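PDB 4M88: extracellular ligand-binding receptor, which probably binds an amino acid or related solute outside the cytoplasm as the substrate-binding component of an ABC transporter. Local coordinates for residues F270-M274 with Y284-L289; V99-G103 with S294-V298; V212-A216 with Q237-V242. All blocks are in the same frame, centred on the assembly; numbering follows the deposited sequence.

Contact 1 of 3, residues F270-M274 with Y284-L289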
ATOM      1  N   PHE A 270      12.248  -2.295  12.506  1.00 13.45           N
ATOM      2  CA  PHE A 270      12.314  -1.909  11.111  1.00 12.58           C
ATOM      3  C   PHE A 270      13.494  -0.963  10.898  1.00 15.89           C
ATOM      4  O   PHE A 270      14.290  -1.151   9.991  1.00 13.24           O
ATOM      5  CB  PHE A 270      11.002  -1.235  10.695  1.00 12.11           C
ATOM      6  CG  PHE A 270      11.113  -0.403   9.444  1.00 11.77           C
ATOM      7  CD1 PHE A 270      11.287  -1.007   8.201  1.00 11.62           C
ATOM      8  CD2 PHE A 270      11.014   0.985   9.510  1.00 11.82           C
ATOM      9  CE1 PHE A 270      11.385  -0.237   7.040  1.00 16.23           C
ATOM     10  CE2 PHE A 270      11.110   1.759   8.361  1.00 15.33           C
ATOM     11  CZ  PHE A 270      11.293   1.147   7.121  1.00 13.51           C
ATOM     12  N   GLN A 271      13.611   0.062  11.738  1.00 13.67           N
ATOM     13  CA  GLN A 271      14.693   1.021  11.561  1.00 17.01           C
ATOM     14  C   GLN A 271      16.048   0.349  11.726  1.00 18.91           C
ATOM     15  O   GLN A 271      16.978   0.636  10.974  1.00 17.68           O
ATOM     16  CB  GLN A 271      14.530   2.216  12.501  1.00 17.13           C
ATOM     17  CG  GLN A 271      13.367   3.119  12.083  1.00 14.01           C
ATOM     18  CD  GLN A 271      12.696   3.776  13.275  1.00 31.53           C
ATOM     19  OE1 GLN A 271      13.166   3.656  14.404  1.00 27.66           O
ATOM     20  NE2 GLN A 271      11.591   4.468  13.031  1.00 27.86           N
ATOM     21  N   ALA A 272      16.156  -0.568  12.680  1.00 17.87           N
ATOM     22  CA  ALA A 272      17.405  -1.301  12.871  1.00 20.43           C
ATOM     23  C   ALA A 272      17.748  -2.133  11.636  1.00 21.06           C
ATOM     24  O   ALA A 272      18.912  -2.221  11.237  1.00 20.18           O
ATOM     25  CB  ALA A 272      17.320  -2.182  14.103  1.00 24.04           C
ATOM     26  N   ALA A 273      16.734  -2.741  11.035  1.00 16.00           N
ATOM     27  CA  ALA A 273      16.938  -3.559   9.844  1.00 14.86           C
ATOM     28  C   ALA A 273      17.398  -2.688   8.680  1.00 17.52           C
ATOM     29  O   ALA A 273      18.283  -3.074   7.916  1.00 15.99           O
ATOM     30  CB  ALA A 273      15.662  -4.338   9.497  1.00 13.85           C
HETATM   31  N   MSE A 274      16.799  -1.507   8.549  1.00 16.06           N
HETATM   32  CA  MSE A 274      17.192  -0.574   7.494  1.00 18.07           C
HETATM   33  C   MSE A 274      18.620  -0.035   7.661  1.00 18.51           C
HETATM   34  O   MSE A 274      19.342   0.096   6.667  1.00 20.02           O
HETATM   35  CB  MSE A 274      16.175   0.573   7.371  1.00 18.38           C
HETATM   36  CG  MSE A 274      14.787   0.135   6.906  1.00 16.65           C
HETATM   37 SE   MSE A 274      14.824  -0.572   5.064  0.70 20.67          SE
HETATM   38  CE  MSE A 274      15.170   1.075   4.107  1.00 23.03           C
ATOM     39  N   TYR A 284      13.118   7.137   6.065  1.00 15.21           N
ATOM     40  CA  TYR A 284      12.423   5.970   5.494  1.00 14.15           C
ATOM     41  C   TYR A 284      11.047   6.300   4.933  1.00 13.73           C
ATOM     42  O   TYR A 284      10.489   7.354   5.229  1.00 16.81           O
ATOM     43  CB  TYR A 284      12.309   4.855   6.529  1.00 12.50           C
ATOM     44  CG  TYR A 284      13.654   4.517   7.111  1.00 13.26           C
ATOM     45  CD1 TYR A 284      14.738   4.262   6.282  1.00 17.27           C
ATOM     46  CD2 TYR A 284      13.856   4.512   8.480  1.00 16.69           C
ATOM     47  CE1 TYR A 284      15.989   3.985   6.803  1.00 16.13           C
ATOM     48  CE2 TYR A 284      15.093   4.235   9.013  1.00 19.07           C
ATOM     49  CZ  TYR A 284      16.157   3.974   8.171  1.00 18.54           C
ATOM     50  OH  TYR A 284      17.395   3.697   8.703  1.00 18.76           O
ATOM     51  N   THR A 285      10.508   5.397   4.113  1.00 13.89           N
ATOM     52  CA  THR A 285       9.177   5.585   3.535  1.00 15.94           C
ATOM     53  C   THR A 285       8.205   4.485   3.963  1.00 15.77           C
ATOM     54  O   THR A 285       8.609   3.431   4.477  1.00 13.92           O
ATOM     55  CB  THR A 285       9.206   5.585   2.002  1.00 18.74           C
ATOM     56  OG1 THR A 285       9.438   4.252   1.526  1.00 16.03           O
ATOM     57  CG2 THR A 285      10.293   6.498   1.488  1.00 21.48           C
ATOM     58  N   GLU A 286       6.922   4.736   3.712  1.00 16.61           N
ATOM     59  CA  GLU A 286       5.864   3.782   4.007  1.00 16.64           C
ATOM     60  C   GLU A 286       6.001   2.511   3.164  1.00 13.56           C
ATOM     61  O   GLU A 286       5.656   1.420   3.612  1.00 14.02           O
ATOM     62  CB  GLU A 286       4.503   4.438   3.754  1.00 16.89           C
ATOM     63  CG  GLU A 286       4.183   5.616   4.695  1.00 21.95           C
ATOM     64  CD  GLU A 286       4.804   6.939   4.257  1.00 31.77           C
ATOM     65  OE1 GLU A 286       5.623   6.951   3.308  1.00 23.24           O
ATOM     66  OE2 GLU A 286       4.455   7.976   4.866  1.00 34.25           O
ATOM     67  N   PHE A 287       6.507   2.639   1.943  1.00 13.71           N
ATOM     68  CA  PHE A 287       6.697   1.444   1.118  1.00 12.54           C
ATOM     69  C   PHE A 287       7.811   0.538   1.637  1.00 12.54           C
ATOM     70  O   PHE A 287       7.705  -0.683   1.558  1.00 10.69           O
ATOM     71  CB  PHE A 287       6.919   1.805  -0.346  1.00 16.94           C
ATOM     72  CG  PHE A 287       5.650   2.172  -1.058  1.00 21.12           C
ATOM     73  CD1 PHE A 287       4.514   1.380  -0.911  1.00 25.91           C
ATOM     74  CD2 PHE A 287       5.571   3.323  -1.819  1.00 24.29           C
ATOM     75  CE1 PHE A 287       3.317   1.724  -1.541  1.00 24.86           C
ATOM     76  CE2 PHE A 287       4.386   3.670  -2.456  1.00 20.69           C
ATOM     77  CZ  PHE A 287       3.258   2.866  -2.317  1.00 22.05           C
ATOM     78  N   GLN A 288       8.879   1.125   2.162  1.00 11.67           N
ATOM     79  CA  GLN A 288       9.909   0.315   2.819  1.00  9.69           C
ATOM     80  C   GLN A 288       9.305  -0.440   3.996  1.00 11.73           C
ATOM     81  O   GLN A 288       9.556  -1.624   4.175  1.00  9.79           O
ATOM     82  CB  GLN A 288      11.071   1.197   3.285  1.00 11.18           C
ATOM     83  CG  GLN A 288      11.888   1.716   2.106  1.00 11.67           C
ATOM     84  CD  GLN A 288      12.802   2.851   2.463  1.00 17.98           C
ATOM     85  OE1 GLN A 288      12.643   3.477   3.505  1.00 15.96           O
ATOM     86  NE2 GLN A 288      13.772   3.133   1.588  1.00 17.43           N
ATOM     87  N   LEU A 289       8.501   0.242   4.801  1.00 10.01           N
ATOM     88  CA  LEU A 289       7.915  -0.408   5.968  1.00 12.18           C
ATOM     89  C   LEU A 289       6.923  -1.480   5.545  1.00 11.26           C
ATOM     90  O   LEU A 289       6.851  -2.539   6.160  1.00 11.89           O
ATOM     91  CB  LEU A 289       7.265   0.617   6.907  1.00 12.15           C
ATOM     92  CG  LEU A 289       6.552   0.039   8.130  1.00 12.10           C
ATOM     93  CD1 LEU A 289       7.500  -0.815   8.954  1.00 13.60           C
ATOM     94  CD2 LEU A 289       6.008   1.173   8.985  1.00 15.24           C
TER
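M274, a selenomethionine, wraps past the ring of Y284 and ends on Q288. Its CB lies 3.5 Å from Y284 CE1. CG comes over one face of that ring, off centre toward the rim. SE passes the ring obliquely in a Met-aromatic contact, 5.5 Å from the centroid. Bends at chi2 (-65°) and chi3 (-70°) then turn CE onto the Q288 amide, 3.4 Å from CD and nearly as close to OE1 and NE2. F270 packs beside it. CD1 of L289 sits over one face of the F270 ring, 3.9 Å from its centroid, in a CH-pi contact. CB of Q288 lies at the ring edge in its plane, and CB of Y284 is 3.8 Å from F270 CE2. The Y284 hydroxyl is hydrogen-bonded to K275 NZ. With an alanine here instead of Y284, M274 CG would probably lose the ring face it lies on, a gap would open beside F270, and K275 would be left without its hydroxyl partner. Q288 also serves the helix start: OE1 accepts from T285 N at 2.9 Å, and T285 OG1 accepts from Q288 N, a capping box. The two segments thus adhere mainly by apolar and aromatic contacts, with one methyl resting on an amide and no hydrogen bond between them, while the Q288 amide is satisfied by T285 N at OE1 and by Q26 at NE2.

Contact 2 of 3, residues V99-G103 with S294-V298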
ATOM      1  N   VAL A  99       1.451 -18.742  -1.877  1.00 11.94           N
ATOM      2  CA  VAL A  99       0.590 -17.768  -1.240  1.00 11.81           C
ATOM      3  C   VAL A  99       1.115 -16.396  -1.633  1.00 12.43           C
ATOM      4  O   VAL A  99       2.332 -16.217  -1.842  1.00 15.39           O
ATOM      5  CB  VAL A  99       0.577 -17.938   0.282  1.00 24.51           C
ATOM      6  CG1 VAL A  99       1.930 -17.823   0.799  1.00 24.43           C
ATOM      7  CG2 VAL A  99      -0.244 -16.886   0.917  1.00 26.62           C
ATOM      8  N   VAL A 100       0.204 -15.444  -1.797  1.00 11.45           N
ATOM      9  CA  VAL A 100       0.599 -14.079  -2.127  1.00 11.29           C
ATOM     10  C   VAL A 100       0.339 -13.244  -0.891  1.00 11.25           C
ATOM     11  O   VAL A 100      -0.774 -13.227  -0.375  1.00 11.28           O
ATOM     12  CB  VAL A 100      -0.211 -13.501  -3.304  1.00 11.27           C
ATOM     13  CG1 VAL A 100       0.266 -12.085  -3.611  1.00 11.19           C
ATOM     14  CG2 VAL A 100      -0.061 -14.375  -4.546  1.00 12.14           C
ATOM     15  N   VAL A 101       1.378 -12.594  -0.385  1.00 11.82           N
ATOM     16  CA  VAL A 101       1.267 -11.885   0.883  1.00 12.37           C
ATOM     17  C   VAL A 101       1.360 -10.398   0.627  1.00 13.94           C
ATOM     18  O   VAL A 101       2.417  -9.884   0.235  1.00 16.65           O
ATOM     19  CB  VAL A 101       2.325 -12.339   1.901  1.00 11.78           C
ATOM     20  CG1 VAL A 101       2.240 -11.501   3.174  1.00 18.95           C
ATOM     21  CG2 VAL A 101       2.137 -13.815   2.227  1.00 16.46           C
ATOM     22  N   ASN A 102       0.224  -9.740   0.837  1.00 12.32           N
ATOM     23  CA  ASN A 102       0.020  -8.318   0.566  1.00 12.54           C
ATOM     24  C   ASN A 102      -0.139  -8.017  -0.920  1.00 17.77           C
ATOM     25  O   ASN A 102       0.311  -8.779  -1.787  1.00 19.36           O
ATOM     26  CB  ASN A 102       1.098  -7.431   1.201  1.00 13.17           C
ATOM     27  CG  ASN A 102       0.587  -6.025   1.497  1.00 19.29           C
ATOM     28  OD1 ASN A 102      -0.535  -5.857   1.995  1.00 12.53           O
ATOM     29  ND2 ASN A 102       1.386  -5.012   1.166  1.00 20.87           N
ATOM     30  N   GLY A 103      -0.806  -6.907  -1.199  1.00 14.36           N
ATOM     31  CA  GLY A 103      -1.006  -6.436  -2.556  1.00 14.13           C
ATOM     32  C   GLY A 103      -1.168  -4.933  -2.474  1.00 17.72           C
ATOM     33  O   GLY A 103      -1.787  -4.423  -1.532  1.00 17.44           O
ATOM     34  N   SER A 294       5.467  -7.070   5.206  1.00 10.99           N
ATOM     35  CA  SER A 294       4.916  -8.124   4.368  1.00 11.09           C
ATOM     36  C   SER A 294       5.817  -9.346   4.472  1.00 14.12           C
ATOM     37  O   SER A 294       5.339 -10.471   4.645  1.00 14.57           O
ATOM     38  CB  SER A 294       4.761  -7.662   2.922  1.00 15.40           C
ATOM     39  OG  SER A 294       3.810  -6.618   2.833  1.00 18.60           O
ATOM     40  N   ALA A 295       7.120  -9.119   4.381  1.00 11.29           N
ATOM     41  CA  ALA A 295       8.095 -10.196   4.512  1.00 12.13           C
ATOM     42  C   ALA A 295       8.097 -10.747   5.935  1.00 11.31           C
ATOM     43  O   ALA A 295       8.161 -11.960   6.137  1.00 11.04           O
ATOM     44  CB  ALA A 295       9.490  -9.714   4.109  1.00 11.75           C
ATOM     45  N   ARG A 296       8.020  -9.870   6.930  1.00 10.46           N
ATOM     46  CA  ARG A 296       8.041 -10.335   8.307  1.00 11.31           C
ATOM     47  C   ARG A 296       6.814 -11.182   8.670  1.00 13.65           C
ATOM     48  O   ARG A 296       6.894 -12.084   9.498  1.00 12.99           O
ATOM     49  CB  ARG A 296       8.179  -9.167   9.279  1.00  9.89           C
ATOM     50  CG  ARG A 296       8.317  -9.632  10.714  1.00 15.40           C
ATOM     51  CD  ARG A 296       8.923  -8.562  11.600  1.00 16.56           C
ATOM     52  NE  ARG A 296       8.891  -8.980  12.994  1.00 18.55           N
ATOM     53  CZ  ARG A 296       9.254  -8.204  14.007  1.00 21.46           C
ATOM     54  NH1 ARG A 296       9.686  -6.969  13.765  1.00 18.40           N
ATOM     55  NH2 ARG A 296       9.175  -8.664  15.253  1.00 22.97           N
ATOM     56  N   THR A 297       5.679 -10.893   8.043  1.00 11.37           N
ATOM     57  CA  THR A 297       4.477 -11.714   8.228  1.00 12.94           C
ATOM     58  C   THR A 297       4.748 -13.159   7.824  1.00 10.93           C
ATOM     59  O   THR A 297       4.381 -14.096   8.543  1.00 12.69           O
ATOM     60  CB  THR A 297       3.339 -11.161   7.378  1.00 12.47           C
ATOM     61  OG1 THR A 297       2.985  -9.879   7.895  1.00 13.19           O
ATOM     62  CG2 THR A 297       2.123 -12.075   7.420  1.00 15.82           C
ATOM     63  N   VAL A 298       5.403 -13.336   6.684  1.00 11.14           N
ATOM     64  CA  VAL A 298       5.788 -14.670   6.253  1.00 12.38           C
ATOM     65  C   VAL A 298       6.737 -15.312   7.260  1.00 15.37           C
ATOM     66  O   VAL A 298       6.559 -16.469   7.632  1.00 13.98           O
ATOM     67  CB  VAL A 298       6.429 -14.656   4.866  1.00 10.90           C
ATOM     68  CG1 VAL A 298       7.011 -16.020   4.551  1.00 11.16           C
ATOM     69  CG2 VAL A 298       5.399 -14.260   3.811  1.00 15.07           C
TER
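The amide of N102 is the flat group that meets S294. OG of S294 stands well off the amide plane, to one side of it, and is neither over the middle of the group nor in line with it. It is 3.3 Å from N102 CB and 3.5 Å from N102 CG. Four bonds to residues beyond the two segments should fix the rotation of the amide: OD1 accepts from the backbone N atoms of V121 and R122, and ND2 bonds to E290 OE2 and S77 OG. S294 OG is bonded to E290 O one turn earlier in its own helix, so E290 ties both residues together through its backbone and its side chain.

Next to this polar end the contact is apolar. V101 points at the helix and splits its two methyls between different partners. CG1, anti to the backbone N (chi1 176°), reaches the carbonyl of S294, 3.6 Å from its O. CG2 touches V298 CG2 at 3.7 Å, the two valines crossing at a slant. T297 CG2 comes no nearer than 4.3 Å to V101 CG1.

All the touching residues are buried. V298 also rests on the neighbouring strand 74-76 and on helix 312-321. The axes of strand 99-101 and helix 294-298 approach to 9.5 Å, and their N-to-C directions are 136° apart. N102 lies just past the C-terminal end of its strand. A helix late in the chain, laid against the parallel sheet built from the start of the chain, is characteristic of the two-lobed periplasmic binding protein fold of the leucine-binding family.

Contact 3 of 3, residues V212-A216 with Q237-V242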
ATOM      1  N   VAL A 212       1.005  12.409  -6.702  1.00 13.22           N
ATOM      2  CA  VAL A 212       1.956  13.515  -6.651  1.00 14.32           C
ATOM      3  C   VAL A 212       1.644  14.569  -7.719  1.00 16.10           C
ATOM      4  O   VAL A 212       1.583  15.773  -7.435  1.00 13.32           O
ATOM      5  CB  VAL A 212       3.398  13.015  -6.792  1.00 20.40           C
ATOM      6  CG1 VAL A 212       4.355  14.187  -6.769  1.00 24.55           C
ATOM      7  CG2 VAL A 212       3.735  12.048  -5.655  1.00 19.80           C
ATOM      8  N   ALA A 213       1.436  14.117  -8.945  1.00 14.58           N
ATOM      9  CA  ALA A 213       1.119  15.027 -10.040  1.00 15.42           C
ATOM     10  C   ALA A 213      -0.201  15.746  -9.794  1.00 13.13           C
ATOM     11  O   ALA A 213      -0.334  16.921 -10.138  1.00 13.19           O
ATOM     12  CB  ALA A 213       1.070  14.285 -11.354  1.00 14.92           C
ATOM     13  N   GLY A 214      -1.172  15.042  -9.197  1.00 10.14           N
ATOM     14  CA  GLY A 214      -2.479  15.620  -8.936  1.00 10.65           C
ATOM     15  C   GLY A 214      -2.414  16.695  -7.871  1.00 13.35           C
ATOM     16  O   GLY A 214      -3.052  17.743  -7.989  1.00 10.03           O
ATOM     17  N   ILE A 215      -1.642  16.441  -6.828  1.00 10.06           N
ATOM     18  CA  ILE A 215      -1.439  17.457  -5.804  1.00 10.31           C
ATOM     19  C   ILE A 215      -0.816  18.702  -6.422  1.00 10.93           C
ATOM     20  O   ILE A 215      -1.269  19.818  -6.172  1.00 12.66           O
ATOM     21  CB  ILE A 215      -0.555  16.941  -4.662  1.00 12.55           C
ATOM     22  CG1 ILE A 215      -1.272  15.826  -3.900  1.00 13.58           C
ATOM     23  CG2 ILE A 215      -0.196  18.082  -3.714  1.00 14.28           C
ATOM     24  CD1 ILE A 215      -0.394  15.120  -2.860  1.00 15.46           C
ATOM     25  N   ALA A 216       0.218  18.521  -7.236  1.00 11.99           N
ATOM     26  CA  ALA A 216       0.906  19.672  -7.808  1.00 11.92           C
ATOM     27  C   ALA A 216      -0.037  20.461  -8.702  1.00 14.85           C
ATOM     28  O   ALA A 216      -0.029  21.693  -8.683  1.00 12.96           O
ATOM     29  CB  ALA A 216       2.131  19.241  -8.576  1.00 15.68           C
ATOM     30  N   GLN A 237       7.948  12.886  -0.779  1.00 16.19           N
ATOM     31  CA  GLN A 237       7.720  12.952  -2.227  1.00 17.39           C
ATOM     32  C   GLN A 237       6.889  14.178  -2.564  1.00 17.35           C
ATOM     33  O   GLN A 237       7.088  14.819  -3.607  1.00 18.66           O
ATOM     34  CB  GLN A 237       7.009  11.692  -2.743  1.00 20.72           C
ATOM     35  CG  GLN A 237       7.858  10.422  -2.710  1.00 21.84           C
ATOM     36  CD  GLN A 237       7.072   9.165  -3.084  1.00 28.27           C
ATOM     37  OE1 GLN A 237       5.901   9.004  -2.708  1.00 23.09           O
ATOM     38  NE2 GLN A 237       7.717   8.266  -3.829  1.00 26.32           N
ATOM     39  N   ILE A 238       5.949  14.499  -1.680  1.00 13.13           N
ATOM     40  CA  ILE A 238       5.086  15.662  -1.888  1.00 13.25           C
ATOM     41  C   ILE A 238       5.882  16.963  -1.727  1.00 16.87           C
ATOM     42  O   ILE A 238       5.783  17.857  -2.560  1.00 17.00           O
ATOM     43  CB  ILE A 238       3.865  15.630  -0.954  1.00 12.59           C
ATOM     44  CG1 ILE A 238       3.078  14.334  -1.171  1.00 13.92           C
ATOM     45  CG2 ILE A 238       2.983  16.863  -1.182  1.00 14.47           C
ATOM     46  CD1 ILE A 238       1.977  14.109  -0.132  1.00 17.34           C
ATOM     47  N   VAL A 239       6.715  17.049  -0.686  1.00 14.05           N
ATOM     48  CA  VAL A 239       7.533  18.241  -0.460  1.00 14.92           C
ATOM     49  C   VAL A 239       8.572  18.464  -1.569  1.00 17.58           C
ATOM     50  O   VAL A 239       8.864  19.602  -1.944  1.00 16.80           O
ATOM     51  CB  VAL A 239       8.218  18.196   0.922  1.00 17.46           C
ATOM     52  CG1 VAL A 239       9.136  19.405   1.113  1.00 18.19           C
ATOM     53  CG2 VAL A 239       7.171  18.139   2.017  1.00 19.04           C
ATOM     54  N   LYS A 240       9.112  17.371  -2.100  1.00 15.96           N
ATOM     55  CA  LYS A 240      10.063  17.439  -3.207  1.00 21.08           C
ATOM     56  C   LYS A 240       9.482  18.251  -4.366  1.00 22.14           C
ATOM     57  O   LYS A 240      10.181  19.055  -4.992  1.00 23.13           O
ATOM     58  CB  LYS A 240      10.414  16.016  -3.682  1.00 26.06           C
ATOM     59  CG  LYS A 240      11.625  15.954  -4.596  1.00 37.68           C
ATOM     60  CD  LYS A 240      12.876  16.329  -3.818  1.00 47.92           C
ATOM     61  CE  LYS A 240      13.990  16.836  -4.719  1.00 53.28           C
ATOM     62  NZ  LYS A 240      15.069  17.492  -3.923  1.00 54.57           N
ATOM     63  N   VAL A 241       8.191  18.059  -4.625  1.00 17.54           N
ATOM     64  CA  VAL A 241       7.549  18.677  -5.782  1.00 19.56           C
ATOM     65  C   VAL A 241       6.948  20.059  -5.492  1.00 23.91           C
ATOM     66  O   VAL A 241       7.258  21.022  -6.194  1.00 25.11           O
ATOM     67  CB  VAL A 241       6.494  17.737  -6.413  1.00 19.39           C
ATOM     68  CG1 VAL A 241       5.882  18.384  -7.650  1.00 21.10           C
ATOM     69  CG2 VAL A 241       7.136  16.406  -6.783  1.00 20.99           C
ATOM     70  N   VAL A 242       6.111  20.163  -4.457  1.00 16.48           N
ATOM     71  CA  VAL A 242       5.419  21.429  -4.183  1.00 16.71           C
ATOM     72  C   VAL A 242       5.960  22.217  -2.982  1.00 19.37           C
ATOM     73  O   VAL A 242       5.441  23.286  -2.654  1.00 17.23           O
ATOM     74  CB  VAL A 242       3.890  21.226  -4.000  1.00 22.70           C
ATOM     75  CG1 VAL A 242       3.260  20.684  -5.281  1.00 22.91           C
ATOM     76  CG2 VAL A 242       3.595  20.291  -2.829  1.00 16.11           C
TER
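V212, I215 and A216 pack on I238, V241 and V242 where two helices lie side by side in an alpha/beta lobe. Helices 208-220 and 235-247 are successive connections of beta-alpha-beta crossovers, linking strands 201-205, 227-229 and 250-254 of a largely parallel sheet. The short segments cross at -43°, their axes 9.8 Å apart at closest approach.

Every contact across the pair is van der Waals. On the sheet side, CD1 of I215 meets CD1 of I238 at 3.8 Å, the two side chains crossing at about a right angle. I215 also touches L227 and V229 of the strand beneath, and V233 of the loop touches both V212 and I238. Farther out, where solvent reaches, V212 CG1 touches V241 CG2 at 3.6 Å. V241 uses its other methyl, CG1, on A216 CB at 4.0 Å.

The polar contacts lead outside the pair. Q237 OE1 accepts from S234 N, and its NE2 bonds to D20 OD1 of helix 18-37.

The small side chain of A216 lets V242 come close to the backbone. With chi1 at -63°, V242 CG1 lies beside its own backbone N and comes within 3.6 Å of A216 CA.

In the fold
Contacts 1 and 2 are buried and share helix 286-303. Its first turn and the residues leading into it pack on helix 265-277 in contact 1, and a later turn packs on strand 99-101 of the parallel sheet in contact 2, with centres 16 Å apart. Contact 3 belongs to the other lobe, about 29 Å from contact 2 between centres, and is only partly buried. No clear hydrogen bond crosses any of them, yet their chemistry differs. Contact 1 is built on aromatic rings and selenomethionine. Contact 2 sets valines beside a well-bonded asparagine at a strand end. Contact 3 uses branched aliphatic side chains and an alanine between two crossover helices, with V241 exposed to solvent.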